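Local atomic coordinates of Oxidored_FMN domain-containing protein ([Pseudomonas] geniculata N1, PDB entry 6L6J), a protein that probably acts as a 6-hydroxypseudooxynicotine amine oxidase, binding FMN, a [4Fe-4S] cluster and ADP in one chain. Residues A[146-151]-A[175-180]; A[190-195]-A[200-205]; A[427-432]-A[508-513]. One frame throughout, in Å; residues are numbered along the deposited sequence.

Contact 1. Residues A[146-151]-A[175-180]; sequences ADFRRW and LSLLQD. With SO4 (sulfate ion), chain F.
F148 projects from helix 142-162 into the start of helix 177-182 and meets two successive leucines, L177 and L178. Its first torsion (chi1 160°) swings the phenyl ring away from its own backbone N, and the ring bridges two backbones that stay well apart, F148 CA and L177 CA being 9.7 Å from each other. L177 comes at the ring from the opposite direction and sets its CD2 methyl 3.2 Å from F148 CE2, while the CD2 methyl of L178 lies 3.5 Å from F148 CZ; both methyls meet the ring obliquely. An alanine in place of F148 would remove the one side chain of residues 146-151 that touches these leucines, and would probably open a gap beside their CD2 methyls. Polar groups take over on the far side of helix 142-162, where the exposed R150 and the indole of W151 bind a sulfate ion that probably derives from the crystallisation medium. R150 NH1 donates to sulfate O1 at 2.8 Å, and W151 NE1 to sulfate O3 at 3.2 Å; H64 NE2 is also hydrogen-bonded to the sulfate. Behind L177, S176 OG N-caps helix 177-182 by accepting from L178 N at 2.9 Å. The apolar cluster continues onto L203 of helix 197-215, which touches both F148 and L178, and L178 also packs against V169 and C171 at barrel strand 166-171.

Contact 2. Residues A[190-195]-A[200-205]; sequences TDDYGG and RVRLLR
The loop that carries the D-x-Y-G-G signature (D191, Y193, G194, G195) of the Old Yellow Enzyme family folds back here on helix 197-215, with D192, Y193 and G195 meeting R200, R202 and L203. A type I turn from D191 to G194, closed by G194 N donating to D191 O, lays the tyrosine ring beside the helix. R202 crosses that ring at about a right angle: its CD stands over one face, 3.7 Å from the centroid of the Y193 ring, in a CH-pi contact. The R202 chain leaves its backbone with CG trans to N (chi1 -179°) and so crosses the tyrosine, and a bend at chi3 then turns the guanidinium back toward the loop, its plane 85° from that of the ring. R202 NE points almost straight at D192 O, 2.8 Å away with an N-H...O angle of 177°, although the position of that oxygen is not fully certain. R202 NH2 is hydrogen-bonded to N199 OD1, and the D192 carboxylate forms its salt bridge with R142. Y193 CD2 packs 4.2 Å from L203 CB, and L203 N lies at the ring edge, while the hydroxyl is hydrogen-bonded to E206 one helical turn further on. R200 holds the other end of the loop more lightly: its NH1 makes a weak bond to G195 O at 3.4 Å, its firmer partners being D241 and L182 O. The backbone of G195 is one in which a side chain would collide with the carbonyl O of G194, which favours glycine. Such a glycine-containing turn, packed against the helix it leads into, belongs to the connection between strands 166-171 and 220-229 of this flavoenzyme TIM barrel.

Contact 3. Residues A[427-432]-A[508-513]; sequences LVRERR and TPEDIL. With SO4 (sulfate ion), chain E.
Two nitrogens of R429 converge on a single carboxylate oxygen of E510, while L513 CB lies over one face of the same guanidinium, toward its rim. R429 NH2 donates to E510 OE1 at 2.9 Å and meets it on the syn side; R429 NH1 reaches E510 OE1 at 3.2 Å, from farther above the carboxylate plane but on the same face of it. The oxygen lies nearly in the guanidinium plane, whereas the two flat groups are turned 39° from each other. E510 gets there by bending at chi2 (-55°), which brings the carboxylate back toward R429 from a CB that points away. Its second oxygen, OE2, accepts from W485 N, so both carboxylate oxygens are engaged. R429 NH1 also has a salt bridge to D514, so NH1 is shared between E510 and D514, which is the stronger partner. The contact joins helix 426-430 of the Rossmann-like domain to helix 509-513 of the second alpha/beta domain, so the ion pair spans two lobes of the chain. At the beginning of helix 509-513, T508 and D511 form a capping box: E510 N donates to T508 OG1 at 3.0 Å, and T508 N to D511 OD2. L513 supplies the apolar part of the junction, with CB 3.5 Å from R429 NH1 and CD2 3.9 Å from E430 CG, M533 touching both L513 and E430. The E430 carboxylate is bound by Y532 and by R426, itself an ADP-binding residue. On another side of helix 426-430, R432 NH1 returns to V428 O, and R432 NE donates at 2.7 Å to O2 of a sulfate ion.

How the contacts relate
Along the chain the three contacts follow one another, each closing before the next opens. Contacts 1 and 2 are neighbours, their centres 12 Å apart, and both belong to the FMN-binding barrel. Helices 177-182 and 197-215 are consecutive and pack together through L178, L203 and L204, so F148, L178, L203 and L204 form a shared apolar patch among helices 142-162, 177-182 and 197-215. Contact 3 lies on the opposite side of the chain's centre, with its centre 49 Å from that of contact 1 and 54 Å from that of contact 2. Contacts 1 and 2 thus lie on the outside of the flavin barrel, while contact 3 links the ADP-binding Rossmann-like part to the second alpha/beta domain.

Contact 1. Residues A[146-151]-A[175-180]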
loop_
_atom_site.group_PDB
_atom_site.type_symbol
_atom_site.label_atom_id
_atom_site.label_comp_id
_atom_site.label_asym_id
_atom_site.label_seq_id
_atom_site.Cartn_x
_atom_site.Cartn_y
_atom_site.Cartn_z
ATOM N N ALA A 146 -1.217 -21.167 29.505
ATOM C CA ALA A 146 0.124 -21.251 30.138
ATOM C C ALA A 146 1.176 -21.447 29.047
ATOM O O ALA A 146 2.199 -20.778 29.126
ATOM C CB ALA A 146 0.183 -22.369 31.151
ATOM N N ASP A 147 0.903 -22.331 28.084
ATOM C CA ASP A 147 1.818 -22.633 26.950
ATOM C C ASP A 147 2.026 -21.369 26.103
ATOM O O ASP A 147 3.140 -21.132 25.657
ATOM C CB ASP A 147 1.309 -23.792 26.087
ATOM C CG ASP A 147 1.391 -25.156 26.743
ATOM O OD1 ASP A 147 1.821 -25.226 27.903
ATOM O OD2 ASP A 147 1.018 -26.144 26.086
ATOM N N PHE A 148 0.982 -20.584 25.888
ATOM C CA PHE A 148 1.008 -19.378 25.018
ATOM C C PHE A 148 1.962 -18.330 25.623
ATOM O O PHE A 148 2.722 -17.675 24.859
ATOM C CB PHE A 148 -0.418 -18.861 24.794
ATOM C CG PHE A 148 -0.507 -17.425 24.350
ATOM C CD1 PHE A 148 -0.421 -16.394 25.266
ATOM C CD2 PHE A 148 -0.695 -17.098 23.016
ATOM C CE1 PHE A 148 -0.524 -15.076 24.858
ATOM C CE2 PHE A 148 -0.802 -15.780 22.606
ATOM C CZ PHE A 148 -0.712 -14.775 23.530
ATOM N N ARG A 149 1.916 -18.156 26.947
ATOM C CA ARG A 149 2.790 -17.206 27.672
ATOM C C ARG A 149 4.240 -17.691 27.599
ATOM O O ARG A 149 5.125 -16.856 27.361
ATOM C CB ARG A 149 2.301 -17.061 29.109
ATOM C CG ARG A 149 0.983 -16.312 29.227
ATOM C CD ARG A 149 0.452 -16.397 30.635
ATOM N NE ARG A 149 1.371 -15.828 31.609
ATOM C CZ ARG A 149 1.181 -15.847 32.924
ATOM N NH1 ARG A 149 0.116 -16.434 33.435
ATOM N NH2 ARG A 149 2.055 -15.274 33.727
ATOM N N ARG A 150 4.457 -18.999 27.759
ATOM C CA ARG A 150 5.772 -19.646 27.528
ATOM C C ARG A 150 6.250 -19.214 26.135
ATOM O O ARG A 150 7.328 -18.611 26.076
ATOM C CB ARG A 150 5.669 -21.160 27.741
ATOM C CG ARG A 150 6.971 -21.940 27.586
ATOM C CD ARG A 150 6.793 -23.432 27.882
ATOM N NE ARG A 150 5.698 -24.082 27.145
ATOM C CZ ARG A 150 5.812 -24.644 25.943
ATOM N NH1 ARG A 150 6.968 -24.639 25.304
ATOM N NH2 ARG A 150 4.762 -25.203 25.369
ATOM N N TRP A 151 5.442 -19.407 25.084
ATOM C CA TRP A 151 5.818 -19.095 23.673
ATOM C C TRP A 151 6.243 -17.631 23.559
ATOM O O TRP A 151 7.230 -17.352 22.873
ATOM C CB TRP A 151 4.697 -19.380 22.656
ATOM C CG TRP A 151 4.085 -20.744 22.703
ATOM C CD1 TRP A 151 4.665 -21.907 23.124
ATOM C CD2 TRP A 151 2.754 -21.091 22.281
ATOM N NE1 TRP A 151 3.770 -22.946 23.024
ATOM C CE2 TRP A 151 2.590 -22.474 22.512
ATOM C CE3 TRP A 151 1.689 -20.375 21.734
ATOM C CZ2 TRP A 151 1.401 -23.141 22.229
ATOM C CZ3 TRP A 151 0.500 -21.026 21.494
ATOM C CH2 TRP A 151 0.361 -22.390 21.734
ATOM N N LEU A 175 -5.718 -9.104 14.191
ATOM C CA LEU A 175 -4.759 -10.188 13.841
ATOM C C LEU A 175 -3.998 -10.653 15.091
ATOM O O LEU A 175 -2.828 -11.015 14.949
ATOM C CB LEU A 175 -3.789 -9.681 12.769
ATOM C CG LEU A 175 -4.434 -9.090 11.513
ATOM C CD1 LEU A 175 -3.374 -8.514 10.588
ATOM C CD2 LEU A 175 -5.279 -10.132 10.774
ATOM N N SER A 176 -4.646 -10.692 16.258
ATOM C CA SER A 176 -4.001 -11.053 17.549
ATOM C C SER A 176 -4.964 -11.836 18.442
ATOM O O SER A 176 -6.116 -11.391 18.626
ATOM C CB SER A 176 -3.505 -9.824 18.272
ATOM O OG SER A 176 -3.304 -10.117 19.652
ATOM N N LEU A 177 -4.470 -12.923 19.022
ATOM C CA LEU A 177 -5.170 -13.722 20.066
ATOM C C LEU A 177 -5.524 -12.822 21.260
ATOM O O LEU A 177 -6.546 -13.084 21.912
ATOM C CB LEU A 177 -4.264 -14.874 20.516
ATOM C CG LEU A 177 -4.912 -15.894 21.454
ATOM C CD1 LEU A 177 -5.887 -16.760 20.693
ATOM C CD2 LEU A 177 -3.862 -16.761 22.140
ATOM N N LEU A 178 -4.726 -11.785 21.529
ATOM C CA LEU A 178 -4.926 -10.879 22.690
ATOM C C LEU A 178 -6.165 -10.022 22.423
ATOM O O LEU A 178 -6.978 -9.888 23.339
ATOM C CB LEU A 178 -3.670 -10.030 22.918
ATOM C CG LEU A 178 -2.351 -10.791 23.101
ATOM C CD1 LEU A 178 -1.206 -9.819 23.314
ATOM C CD2 LEU A 178 -2.401 -11.775 24.269
ATOM N N GLN A 179 -6.306 -9.483 21.209
ATOM C CA GLN A 179 -7.488 -8.668 20.792
ATOM C C GLN A 179 -8.725 -9.575 20.815
ATOM O O GLN A 179 -9.755 -9.131 21.319
ATOM C CB GLN A 179 -7.290 -8.023 19.417
ATOM C CG GLN A 179 -8.344 -6.974 19.111
ATOM C CD GLN A 179 -8.150 -6.199 17.827
ATOM O OE1 GLN A 179 -7.042 -6.069 17.290
ATOM N NE2 GLN A 179 -9.259 -5.651 17.329
ATOM N N ASP A 180 -8.604 -10.810 20.315
ATOM C CA ASP A 180 -9.684 -11.832 20.369
ATOM C C ASP A 180 -10.120 -12.028 21.826
ATOM O O ASP A 180 -11.327 -12.054 22.090
ATOM C CB ASP A 180 -9.260 -13.149 19.718
ATOM C CG ASP A 180 -9.048 -13.076 18.206
ATOM O OD1 ASP A 180 -9.542 -12.081 17.576
ATOM O OD2 ASP A 180 -8.365 -14.001 17.655
HETATM S S SO4 F . 5.372 -26.420 22.365
HETATM O O1 SO4 F . 6.443 -25.513 22.681
HETATM O O2 SO4 F . 5.809 -27.789 22.594
HETATM O O3 SO4 F . 4.231 -26.108 23.198
HETATM O O4 SO4 F . 5.016 -26.271 20.975
#

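Contact 2. Residues A[190-195]-A[200-205]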
loop_
_atom_site.group_PDB
_atom_site.type_symbol
_atom_site.label_atom_id
_atom_site.label_comp_id
_atom_site.label_asym_id
_atom_site.label_seq_id
_atom_site.Cartn_x
_atom_site.Cartn_y
_atom_site.Cartn_z
ATOM N N THR A 190 -16.401 -18.194 30.292
ATOM C CA THR A 190 -17.041 -18.027 31.628
ATOM C C THR A 190 -16.032 -18.255 32.766
ATOM O O THR A 190 -16.491 -18.313 33.931
ATOM C CB THR A 190 -18.249 -18.965 31.726
ATOM O OG1 THR A 190 -17.756 -20.297 31.586
ATOM C CG2 THR A 190 -19.294 -18.689 30.667
ATOM N N ASP A 191 -14.735 -18.384 32.446
ATOM C CA ASP A 191 -13.614 -18.546 33.420
ATOM C C ASP A 191 -13.019 -17.149 33.715
ATOM O O ASP A 191 -13.665 -16.145 33.353
ATOM C CB ASP A 191 -12.606 -19.595 32.913
ATOM C CG ASP A 191 -11.797 -19.202 31.683
ATOM O OD1 ASP A 191 -12.129 -18.178 31.045
ATOM O OD2 ASP A 191 -10.838 -19.919 31.378
ATOM N N ASP A 192 -11.840 -17.067 34.343
ATOM C CA ASP A 192 -11.236 -15.767 34.792
ATOM C C ASP A 192 -10.597 -15.009 33.605
ATOM O O ASP A 192 -10.168 -13.842 33.814
ATOM C CB ASP A 192 -10.278 -15.906 35.987
ATOM C CG ASP A 192 -9.561 -17.229 36.095
ATOM O OD1 ASP A 192 -10.266 -18.273 36.250
ATOM O OD2 ASP A 192 -8.314 -17.211 36.017
ATOM N N TYR A 193 -10.582 -15.587 32.395
ATOM C CA TYR A 193 -10.164 -14.882 31.153
ATOM C C TYR A 193 -11.362 -14.412 30.322
ATOM O O TYR A 193 -11.138 -13.962 29.182
ATOM C CB TYR A 193 -9.250 -15.771 30.324
ATOM C CG TYR A 193 -7.885 -15.974 30.929
ATOM C CD1 TYR A 193 -7.644 -17.031 31.791
ATOM C CD2 TYR A 193 -6.832 -15.125 30.626
ATOM C CE1 TYR A 193 -6.390 -17.231 32.344
ATOM C CE2 TYR A 193 -5.571 -15.317 31.163
ATOM C CZ TYR A 193 -5.351 -16.372 32.032
ATOM O OH TYR A 193 -4.112 -16.587 32.564
ATOM N N GLY A 194 -12.577 -14.454 30.873
ATOM C CA GLY A 194 -13.786 -13.965 30.179
ATOM C C GLY A 194 -14.800 -13.354 31.123
ATOM O O GLY A 194 -14.698 -13.570 32.345
ATOM N N GLY A 195 -15.765 -12.632 30.561
ATOM C CA GLY A 195 -16.793 -11.897 31.321
ATOM C C GLY A 195 -16.473 -10.413 31.364
ATOM O O GLY A 195 -16.522 -9.789 30.275
ATOM N N ARG A 200 -11.085 -9.983 30.570
ATOM C CA ARG A 200 -10.831 -9.935 29.101
ATOM C C ARG A 200 -9.432 -9.367 28.832
ATOM O O ARG A 200 -8.804 -9.791 27.855
ATOM C CB ARG A 200 -11.963 -9.186 28.387
ATOM C CG ARG A 200 -13.150 -10.090 28.058
ATOM C CD ARG A 200 -14.498 -9.389 27.968
ATOM N NE ARG A 200 -14.332 -8.076 27.362
ATOM C CZ ARG A 200 -14.675 -6.918 27.911
ATOM N NH1 ARG A 200 -15.293 -6.859 29.077
ATOM N NH2 ARG A 200 -14.439 -5.804 27.253
ATOM N N VAL A 201 -8.942 -8.479 29.699
ATOM C CA VAL A 201 -7.621 -7.805 29.533
ATOM C C VAL A 201 -6.501 -8.657 30.159
ATOM O O VAL A 201 -5.341 -8.382 29.854
ATOM C CB VAL A 201 -7.649 -6.380 30.115
ATOM C CG1 VAL A 201 -7.321 -6.361 31.605
ATOM C CG2 VAL A 201 -6.717 -5.455 29.338
ATOM N N ARG A 202 -6.839 -9.646 30.986
ATOM C CA ARG A 202 -5.884 -10.473 31.778
ATOM C C ARG A 202 -4.771 -11.034 30.876
ATOM O O ARG A 202 -3.581 -11.037 31.301
ATOM C CB ARG A 202 -6.626 -11.620 32.479
ATOM C CG ARG A 202 -5.730 -12.517 33.328
ATOM C CD ARG A 202 -6.474 -13.562 34.157
ATOM N NE ARG A 202 -7.688 -13.022 34.753
ATOM C CZ ARG A 202 -7.718 -12.136 35.749
ATOM N NH1 ARG A 202 -6.597 -11.699 36.297
ATOM N NH2 ARG A 202 -8.877 -11.677 36.191
ATOM N N LEU A 203 -5.110 -11.536 29.689
ATOM C CA LEU A 203 -4.098 -12.225 28.864
ATOM C C LEU A 203 -3.083 -11.191 28.365
ATOM O O LEU A 203 -1.868 -11.496 28.411
ATOM C CB LEU A 203 -4.756 -12.971 27.709
ATOM C CG LEU A 203 -3.821 -13.872 26.910
ATOM C CD1 LEU A 203 -2.849 -14.614 27.820
ATOM C CD2 LEU A 203 -4.607 -14.862 26.074
ATOM N N LEU A 204 -3.563 -10.021 27.929
ATOM C CA LEU A 204 -2.712 -8.899 27.453
ATOM C C LEU A 204 -1.794 -8.424 28.587
ATOM O O LEU A 204 -0.603 -8.223 28.311
ATOM C CB LEU A 204 -3.571 -7.738 26.938
ATOM C CG LEU A 204 -2.772 -6.481 26.576
ATOM C CD1 LEU A 204 -1.725 -6.783 25.511
ATOM C CD2 LEU A 204 -3.674 -5.364 26.120
ATOM N N ARG A 205 -2.328 -8.214 29.793
ATOM C CA ARG A 205 -1.546 -7.778 30.988
ATOM C C ARG A 205 -0.512 -8.862 31.328
ATOM O O ARG A 205 0.676 -8.545 31.362
ATOM C CB ARG A 205 -2.493 -7.443 32.154
ATOM C CG ARG A 205 -1.913 -7.591 33.557
ATOM C CD ARG A 205 -2.982 -7.546 34.639
ATOM N NE ARG A 205 -3.372 -6.170 34.940
ATOM C CZ ARG A 205 -4.622 -5.693 34.990
ATOM N NH1 ARG A 205 -5.672 -6.477 34.774
ATOM N NH2 ARG A 205 -4.818 -4.417 35.271
#

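Contact 3. Residues A[427-432]-A[508-513]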
loop_
_atom_site.group_PDB
_atom_site.type_symbol
_atom_site.label_atom_id
_atom_site.label_comp_id
_atom_site.label_asym_id
_atom_site.label_seq_id
_atom_site.Cartn_x
_atom_site.Cartn_y
_atom_site.Cartn_z
ATOM N N LEU A 427 -2.608 10.318 -16.257
ATOM C CA LEU A 427 -2.832 10.963 -14.930
ATOM C C LEU A 427 -3.291 12.420 -15.052
ATOM O O LEU A 427 -3.882 12.893 -14.070
ATOM C CB LEU A 427 -1.577 10.865 -14.070
ATOM C CG LEU A 427 -1.318 9.476 -13.487
ATOM C CD1 LEU A 427 -0.004 9.474 -12.706
ATOM C CD2 LEU A 427 -2.489 9.032 -12.616
ATOM N N VAL A 428 -3.069 13.099 -16.183
ATOM C CA VAL A 428 -3.635 14.469 -16.400
ATOM C C VAL A 428 -5.124 14.409 -16.087
ATOM O O VAL A 428 -5.541 15.163 -15.226
ATOM C CB VAL A 428 -3.393 15.027 -17.816
ATOM C CG1 VAL A 428 -4.390 16.111 -18.171
ATOM C CG2 VAL A 428 -1.968 15.553 -17.988
ATOM N N ARG A 429 -5.878 13.514 -16.745
ATOM C CA ARG A 429 -7.366 13.424 -16.629
ATOM C C ARG A 429 -7.778 12.545 -15.444
ATOM O O ARG A 429 -8.767 12.879 -14.799
ATOM C CB ARG A 429 -7.978 12.879 -17.913
ATOM C CG ARG A 429 -7.943 13.861 -19.073
ATOM C CD ARG A 429 -8.472 13.251 -20.352
ATOM N NE ARG A 429 -7.793 11.999 -20.672
ATOM C CZ ARG A 429 -8.302 11.028 -21.436
ATOM N NH1 ARG A 429 -9.519 11.149 -21.960
ATOM N NH2 ARG A 429 -7.612 9.923 -21.652
ATOM N N GLU A 430 -7.042 11.475 -15.148
ATOM C CA GLU A 430 -7.364 10.560 -14.009
ATOM C C GLU A 430 -7.318 11.328 -12.681
ATOM O O GLU A 430 -8.226 11.094 -11.851
ATOM C CB GLU A 430 -6.413 9.357 -13.921
ATOM C CG GLU A 430 -6.769 8.217 -14.844
ATOM C CD GLU A 430 -6.112 6.885 -14.506
ATOM O OE1 GLU A 430 -6.161 6.475 -13.335
ATOM O OE2 GLU A 430 -5.543 6.260 -15.412
ATOM N N ARG A 431 -6.299 12.175 -12.474
ATOM C CA ARG A 431 -6.080 12.897 -11.177
ATOM C C ARG A 431 -7.235 13.862 -10.906
ATOM O O ARG A 431 -7.411 14.206 -9.730
ATOM C CB ARG A 431 -4.761 13.678 -11.137
ATOM C CG ARG A 431 -4.758 14.966 -11.949
ATOM C CD ARG A 431 -3.375 15.560 -12.076
ATOM N NE ARG A 431 -2.846 15.989 -10.776
ATOM C CZ ARG A 431 -1.593 16.394 -10.550
ATOM N NH1 ARG A 431 -0.698 16.420 -11.526
ATOM N NH2 ARG A 431 -1.233 16.744 -9.331
ATOM N N ARG A 432 -7.988 14.253 -11.946
ATOM C CA ARG A 432 -9.171 15.161 -11.863
ATOM C C ARG A 432 -10.485 14.399 -11.642
ATOM O O ARG A 432 -11.512 15.074 -11.455
ATOM C CB ARG A 432 -9.269 15.998 -13.143
ATOM C CG ARG A 432 -8.257 17.137 -13.215
ATOM C CD ARG A 432 -8.019 17.524 -14.648
ATOM N NE ARG A 432 -7.270 18.755 -14.777
ATOM C CZ ARG A 432 -5.939 18.867 -14.837
ATOM N NH1 ARG A 432 -5.154 17.805 -14.731
ATOM N NH2 ARG A 432 -5.387 20.064 -14.988
ATOM N N THR A 508 -17.391 5.030 -22.991
ATOM C CA THR A 508 -16.202 4.394 -22.375
ATOM C C THR A 508 -15.614 5.379 -21.374
ATOM O O THR A 508 -15.973 6.556 -21.387
ATOM C CB THR A 508 -15.152 4.047 -23.433
ATOM O OG1 THR A 508 -14.276 5.166 -23.553
ATOM C CG2 THR A 508 -15.747 3.707 -24.782
ATOM N N PRO A 509 -14.702 4.940 -20.476
ATOM C CA PRO A 509 -14.016 5.857 -19.570
ATOM C C PRO A 509 -13.389 7.076 -20.258
ATOM O O PRO A 509 -13.265 8.071 -19.591
ATOM C CB PRO A 509 -12.929 4.972 -18.940
ATOM C CG PRO A 509 -13.518 3.586 -18.961
ATOM C CD PRO A 509 -14.340 3.540 -20.231
ATOM N N GLU A 510 -13.015 6.979 -21.539
ATOM C CA GLU A 510 -12.420 8.108 -22.317
ATOM C C GLU A 510 -13.327 9.350 -22.229
ATOM O O GLU A 510 -12.815 10.439 -21.891
ATOM C CB GLU A 510 -12.160 7.707 -23.772
ATOM C CG GLU A 510 -10.987 6.745 -23.939
ATOM C CD GLU A 510 -9.658 7.193 -23.346
ATOM O OE1 GLU A 510 -9.305 8.378 -23.478
ATOM O OE2 GLU A 510 -8.975 6.352 -22.732
ATOM N N ASP A 511 -14.632 9.172 -22.463
ATOM C CA ASP A 511 -15.664 10.247 -22.431
ATOM C C ASP A 511 -15.734 10.869 -21.035
ATOM O O ASP A 511 -15.846 12.106 -20.943
ATOM C CB ASP A 511 -17.036 9.718 -22.862
ATOM C CG ASP A 511 -17.050 9.153 -24.275
ATOM O OD1 ASP A 511 -16.671 9.896 -25.200
ATOM O OD2 ASP A 511 -17.401 7.966 -24.435
ATOM N N ILE A 512 -15.679 10.056 -19.986
ATOM C CA ILE A 512 -15.826 10.553 -18.583
ATOM C C ILE A 512 -14.555 11.287 -18.172
ATOM O O ILE A 512 -14.670 12.294 -17.466
ATOM C CB ILE A 512 -16.163 9.422 -17.597
ATOM C CG1 ILE A 512 -17.290 8.533 -18.125
ATOM C CG2 ILE A 512 -16.486 9.995 -16.225
ATOM C CD1 ILE A 512 -18.472 9.287 -18.705
ATOM N N LEU A 513 -13.400 10.784 -18.601
ATOM C CA LEU A 513 -12.076 11.439 -18.409
ATOM C C LEU A 513 -12.065 12.798 -19.133
ATOM O O LEU A 513 -11.425 13.724 -18.621
ATOM C CB LEU A 513 -10.971 10.479 -18.894
ATOM C CG LEU A 513 -10.658 9.301 -17.958
ATOM C CD1 LEU A 513 -10.048 8.132 -18.702
ATOM C CD2 LEU A 513 -9.729 9.725 -16.838
HETATM S S SO4 E . -8.843 22.415 -15.032
HETATM O O1 SO4 E . -7.867 23.305 -14.396
HETATM O O2 SO4 E . -8.184 21.199 -15.524
HETATM O O3 SO4 E . -9.857 22.045 -14.047
HETATM O O4 SO4 E . -9.475 23.110 -16.151
#